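Local structure of peptide ABC transporter, peptide-binding protein (Thermus thermophilus, 2D5W) at residues 452-456 and 457-461; 492-495 and 496-500. The protein binds oligopeptides, a pentapeptide among them, and probably hands them to an ABC transporter for import. One frame throughout, in Å; residues are numbered along the deposited sequence.

Interaction 1: residues 452-456 and 457-461; sequences IQRAS and ECKWT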
loop_
_atom_site.group_PDB
_atom_site.type_symbol
_atom_site.label_atom_id
_atom_site.label_comp_id
_atom_site.label_asym_id
_atom_site.label_seq_id
_atom_site.Cartn_x
_atom_site.Cartn_y
_atom_site.Cartn_z
ATOM N N ILE A 452 -5.857 -4.597 10.959
ATOM C CA ILE A 452 -6.459 -3.702 9.977
ATOM C C ILE A 452 -7.678 -4.255 9.239
ATOM O O ILE A 452 -8.638 -3.519 9.000
ATOM C CB ILE A 452 -5.388 -3.204 8.954
ATOM C CG1 ILE A 452 -5.999 -2.170 8.005
ATOM C CG2 ILE A 452 -4.808 -4.369 8.177
ATOM C CD1 ILE A 452 -4.961 -1.378 7.222
ATOM N N GLN A 453 -7.658 -5.541 8.903
ATOM C CA GLN A 453 -8.763 -6.157 8.176
ATOM C C GLN A 453 -9.779 -6.878 9.062
ATOM O O GLN A 453 -10.485 -7.775 8.603
ATOM C CB GLN A 453 -8.193 -7.098 7.099
ATOM C CG GLN A 453 -7.583 -6.306 5.931
ATOM C CD GLN A 453 -6.477 -7.022 5.165
ATOM O OE1 GLN A 453 -5.879 -6.441 4.256
ATOM N NE2 GLN A 453 -6.200 -8.269 5.517
ATOM N N ARG A 454 -9.875 -6.464 10.326
ATOM C CA ARG A 454 -10.812 -7.087 11.256
ATOM C C ARG A 454 -11.697 -6.105 12.031
ATOM O O ARG A 454 -12.111 -6.388 13.159
ATOM C CB ARG A 454 -10.053 -7.996 12.230
ATOM C CG ARG A 454 -9.338 -9.170 11.553
ATOM C CD ARG A 454 -10.313 -10.188 10.963
ATOM N NE ARG A 454 -9.619 -11.360 10.424
ATOM C CZ ARG A 454 -8.997 -11.401 9.249
ATOM N NH1 ARG A 454 -8.391 -12.514 8.860
ATOM N NH2 ARG A 454 -8.998 -10.345 8.447
ATOM N N ALA A 455 -11.996 -4.957 11.431
ATOM C CA ALA A 455 -12.869 -3.988 12.085
ATOM C C ALA A 455 -14.265 -4.598 12.254
ATOM O O ALA A 455 -14.992 -4.256 13.190
ATOM C CB ALA A 455 -12.952 -2.705 11.260
ATOM N N SER A 456 -14.639 -5.503 11.349
ATOM C CA SER A 456 -15.951 -6.145 11.422
ATOM C C SER A 456 -16.051 -7.033 12.657
ATOM O O SER A 456 -17.149 -7.417 13.068
ATOM C CB SER A 456 -16.221 -6.970 10.159
ATOM O OG SER A 456 -15.346 -8.080 10.069
ATOM N N GLU A 457 -14.900 -7.362 13.237
ATOM C CA GLU A 457 -14.832 -8.178 14.448
ATOM C C GLU A 457 -14.534 -7.255 15.629
ATOM O O GLU A 457 -14.217 -7.709 16.727
ATOM C CB GLU A 457 -13.732 -9.238 14.323
ATOM C CG GLU A 457 -14.011 -10.312 13.281
ATOM C CD GLU A 457 -15.188 -11.194 13.651
ATOM O OE1 GLU A 457 -15.173 -11.770 14.759
ATOM O OE2 GLU A 457 -16.124 -11.318 12.832
ATOM N N CYS A 458 -14.627 -5.954 15.368
ATOM C CA CYS A 458 -14.406 -4.901 16.353
ATOM C C CYS A 458 -12.989 -4.853 16.947
ATOM O O CYS A 458 -12.805 -4.467 18.102
ATOM C CB CYS A 458 -15.460 -5.003 17.473
ATOM S SG CYS A 458 -17.122 -5.511 16.901
ATOM N N LYS A 459 -11.988 -5.223 16.147
ATOM C CA LYS A 459 -10.595 -5.195 16.600
ATOM C C LYS A 459 -10.167 -3.756 16.885
ATOM O O LYS A 459 -9.434 -3.502 17.837
ATOM C CB LYS A 459 -9.679 -5.848 15.565
ATOM C CG LYS A 459 -9.681 -7.370 15.619
ATOM C CD LYS A 459 -9.084 -7.887 16.927
ATOM C CE LYS A 459 -7.626 -7.472 17.085
ATOM N NZ LYS A 459 -7.007 -8.016 18.329
ATOM N N TRP A 460 -10.580 -2.830 16.023
ATOM C CA TRP A 460 -10.343 -1.407 16.254
ATOM C C TRP A 460 -11.766 -0.866 16.141
ATOM O O TRP A 460 -12.527 -1.288 15.268
ATOM C CB TRP A 460 -9.354 -0.769 15.260
ATOM C CG TRP A 460 -9.561 -1.012 13.808
ATOM C CD1 TRP A 460 -9.132 -2.086 13.080
ATOM C CD2 TRP A 460 -10.174 -0.116 12.878
ATOM N NE1 TRP A 460 -9.436 -1.909 11.753
ATOM C CE2 TRP A 460 -10.078 -0.707 11.601
ATOM C CE3 TRP A 460 -10.797 1.135 13.001
ATOM C CZ2 TRP A 460 -10.582 -0.089 10.452
ATOM C CZ3 TRP A 460 -11.298 1.746 11.859
ATOM C CH2 TRP A 460 -11.188 1.134 10.602
ATOM N N THR A 461 -12.125 0.048 17.036
ATOM C CA THR A 461 -13.499 0.531 17.129
ATOM C C THR A 461 -13.808 1.999 16.896
ATOM O O THR A 461 -14.930 2.439 17.164
ATOM C CB THR A 461 -14.051 0.195 18.516
ATOM O OG1 THR A 461 -13.246 0.854 19.503
ATOM C CG2 THR A 461 -14.006 -1.310 18.760
HETATM O O HOH W 1 -16.548 -10.578 10.379
#
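Trp460 folds back over the turn that precedes it and meets Ile452 and Ala455. From CB its CG lies between the backbone N and the carbonyl carbon (chi1 49°), and this swings the indole back toward Ile452 and Ala455. CD2 is the first ring atom near the methyl of Ala455, at the edge of contact. At NE1 the N-H points to Ile452 O, with NE1 and O 3.3 Å apart and an angle of 165° at the hydrogen. The oxygen lies in the ring plane, while NE1 sits above the plane of the Ile452 carbonyl. Trp460 CE2 comes to 3.5 Å from Ala455 CB. CZ2 rests against the same methyl, which sits over one face, toward the rim, as a CH-pi contact. Phe464 meets the indole edge-to-face from the following strand.

The backbone between makes a Schellman motif. Lys459 N reaches Arg454 O at 3.2 Å, and Cys458 N reaches Ala455 O at 2.8 Å. Glu457 N also bonds to Arg454 O, from the opposite face of that carbonyl. Lys459 CG lies 3.5 Å from Arg454 CB, so the two aliphatic stems pack across the turn. A water joins Ser456 OG to Glu457 OE2, and Cys458 carries the turn's disulfide to Cys314.

An alanine in place of Trp460 is likely to leave Ile452 O without its indole donor and the Ala455 methyl without its aromatic cover. The chemistry is thus divided: amides close the turn, while one buried ring supplies both a polar edge and an apolar face.

Interaction 2: residues 492-495 and 496-500; sequences PTKE and NNYQG
Thr493 O accepts Tyr498 N at 2.8 Å and Asn496 N from the opposite face, and with Asn497 N on Lys494 O at 3.2 Å the backbone closes a Schellman motif, Asn497 having a positive phi of 62°. The side chain of Asn496 turns back into this loop, its CG between the backbone N and the carbonyl carbon (chi1 83°). Its OD1 takes the N-H of Thr493, N to OD1 2.9 Å, in a nearly straight bond of 172°. From the other face of the amide, Gln499 N also reaches OD1, at 3.2 Å, which makes an Asx motif. ND2 donates to Gln499 O at 2.9 Å, in the amide plane. A further weak bond runs from ND2 to Ile489 O.

The Tyr498 ring lies beneath the start of the turn. Lys494 CA sits over its face, toward the rim, as a CH-pi contact. Lys494 CB comes to 3.5 Å from Tyr498 OH, and the two side chains run side by side. Two donors on OD1 and two acceptors for ND2 fix the rotation of this buried amide, which in effect does the work of a backbone peptide inside the loop.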
loop_
_atom_site.group_PDB
_atom_site.type_symbol
_atom_site.label_atom_id
_atom_site.label_comp_id
_atom_site.label_asym_id
_atom_site.label_seq_id
_atom_site.Cartn_x
_atom_site.Cartn_y
_atom_site.Cartn_z
ATOM N N PRO A 492 -13.943 -6.615 4.014
ATOM C CA PRO A 492 -13.520 -7.860 4.662
ATOM C C PRO A 492 -14.291 -8.246 5.915
ATOM O O PRO A 492 -14.275 -7.530 6.912
ATOM C CB PRO A 492 -12.036 -7.621 4.936
ATOM C CG PRO A 492 -11.976 -6.143 5.179
ATOM C CD PRO A 492 -12.905 -5.574 4.127
ATOM N N THR A 493 -14.974 -9.385 5.843
ATOM C CA THR A 493 -15.737 -9.915 6.966
ATOM C C THR A 493 -15.688 -11.430 6.865
ATOM O O THR A 493 -15.252 -11.986 5.857
ATOM C CB THR A 493 -17.229 -9.505 6.922
ATOM O OG1 THR A 493 -17.880 -10.197 5.852
ATOM C CG2 THR A 493 -17.376 -8.004 6.723
ATOM N N LYS A 494 -16.147 -12.101 7.910
ATOM C CA LYS A 494 -16.172 -13.552 7.910
ATOM C C LYS A 494 -17.017 -14.039 6.732
ATOM O O LYS A 494 -16.705 -15.056 6.113
ATOM C CB LYS A 494 -16.764 -14.052 9.230
ATOM C CG LYS A 494 -16.905 -15.560 9.336
ATOM C CD LYS A 494 -17.477 -15.958 10.691
ATOM C CE LYS A 494 -18.838 -15.322 10.933
ATOM N NZ LYS A 494 -19.386 -15.670 12.274
ATOM N N GLU A 495 -18.072 -13.291 6.417
ATOM C CA GLU A 495 -18.981 -13.658 5.335
ATOM C C GLU A 495 -18.378 -13.682 3.934
ATOM O O GLU A 495 -18.869 -14.408 3.069
ATOM C CB GLU A 495 -20.211 -12.742 5.339
ATOM C CG GLU A 495 -21.158 -12.937 6.522
ATOM C CD GLU A 495 -20.529 -12.573 7.851
ATOM O OE1 GLU A 495 -19.953 -11.469 7.953
ATOM O OE2 GLU A 495 -20.618 -13.385 8.798
ATOM N N ASN A 496 -17.337 -12.890 3.683
ATOM C CA ASN A 496 -16.718 -12.915 2.359
ATOM C C ASN A 496 -15.279 -13.432 2.448
ATOM O O ASN A 496 -14.448 -13.162 1.578
ATOM C CB ASN A 496 -16.769 -11.527 1.701
ATOM C CG ASN A 496 -15.646 -10.619 2.144
ATOM O OD1 ASN A 496 -15.134 -10.740 3.256
ATOM N ND2 ASN A 496 -15.271 -9.684 1.280
ATOM N N ASN A 497 -15.005 -14.191 3.504
ATOM C CA ASN A 497 -13.690 -14.779 3.722
ATOM C C ASN A 497 -12.579 -13.751 3.886
ATOM O O ASN A 497 -11.440 -13.969 3.474
ATOM C CB ASN A 497 -13.373 -15.760 2.591
ATOM C CG ASN A 497 -14.447 -16.821 2.441
ATOM O OD1 ASN A 497 -15.227 -16.800 1.489
ATOM N ND2 ASN A 497 -14.505 -17.740 3.395
ATOM N N TYR A 498 -12.933 -12.627 4.499
ATOM C CA TYR A 498 -11.998 -11.546 4.793
ATOM C C TYR A 498 -11.273 -10.977 3.581
ATOM O O TYR A 498 -10.072 -10.693 3.638
ATOM C CB TYR A 498 -10.982 -12.021 5.838
ATOM C CG TYR A 498 -11.627 -12.630 7.061
ATOM C CD1 TYR A 498 -11.778 -14.011 7.178
ATOM C CD2 TYR A 498 -12.100 -11.824 8.095
ATOM C CE1 TYR A 498 -12.386 -14.576 8.299
ATOM C CE2 TYR A 498 -12.711 -12.380 9.220
ATOM C CZ TYR A 498 -12.848 -13.753 9.313
ATOM O OH TYR A 498 -13.448 -14.302 10.425
ATOM N N GLN A 499 -12.013 -10.783 2.494
ATOM C CA GLN A 499 -11.444 -10.240 1.266
ATOM C C GLN A 499 -11.725 -8.746 1.116
ATOM O O GLN A 499 -12.735 -8.237 1.611
ATOM C CB GLN A 499 -12.020 -10.979 0.054
ATOM C CG GLN A 499 -11.790 -12.483 0.080
ATOM C CD GLN A 499 -12.500 -13.223 -1.045
ATOM O OE1 GLN A 499 -13.511 -12.758 -1.579
ATOM N NE2 GLN A 499 -11.986 -14.397 -1.392
ATOM N N GLY A 500 -10.826 -8.042 0.436
ATOM C CA GLY A 500 -11.035 -6.622 0.207
ATOM C C GLY A 500 -10.328 -5.659 1.140
ATOM O O GLY A 500 -9.770 -6.055 2.165
#

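Overall arrangement
Following the chain, helix 449-452 ends at interaction 1, whose turn leads into strand 463-469. The chain then runs through a long loop to interaction 2, and on to helix 509-518. The two contacts are in series, neither nested nor crossed, and both are Schellman turns. The centres of interaction 1 and interaction 2 lie about 12 Å apart, and the two touch. The guanidinium of Arg454 makes a cation-pi contact with the ring of Tyr498, and Ser456 OG has a weak hydrogen bond with Pro492 O. Interaction 1 is tied to the 309-314 region through Asn309, Asn313 and Cys314. Interaction 2 packs on helix 182-194 and bonds to Met116 and Val118.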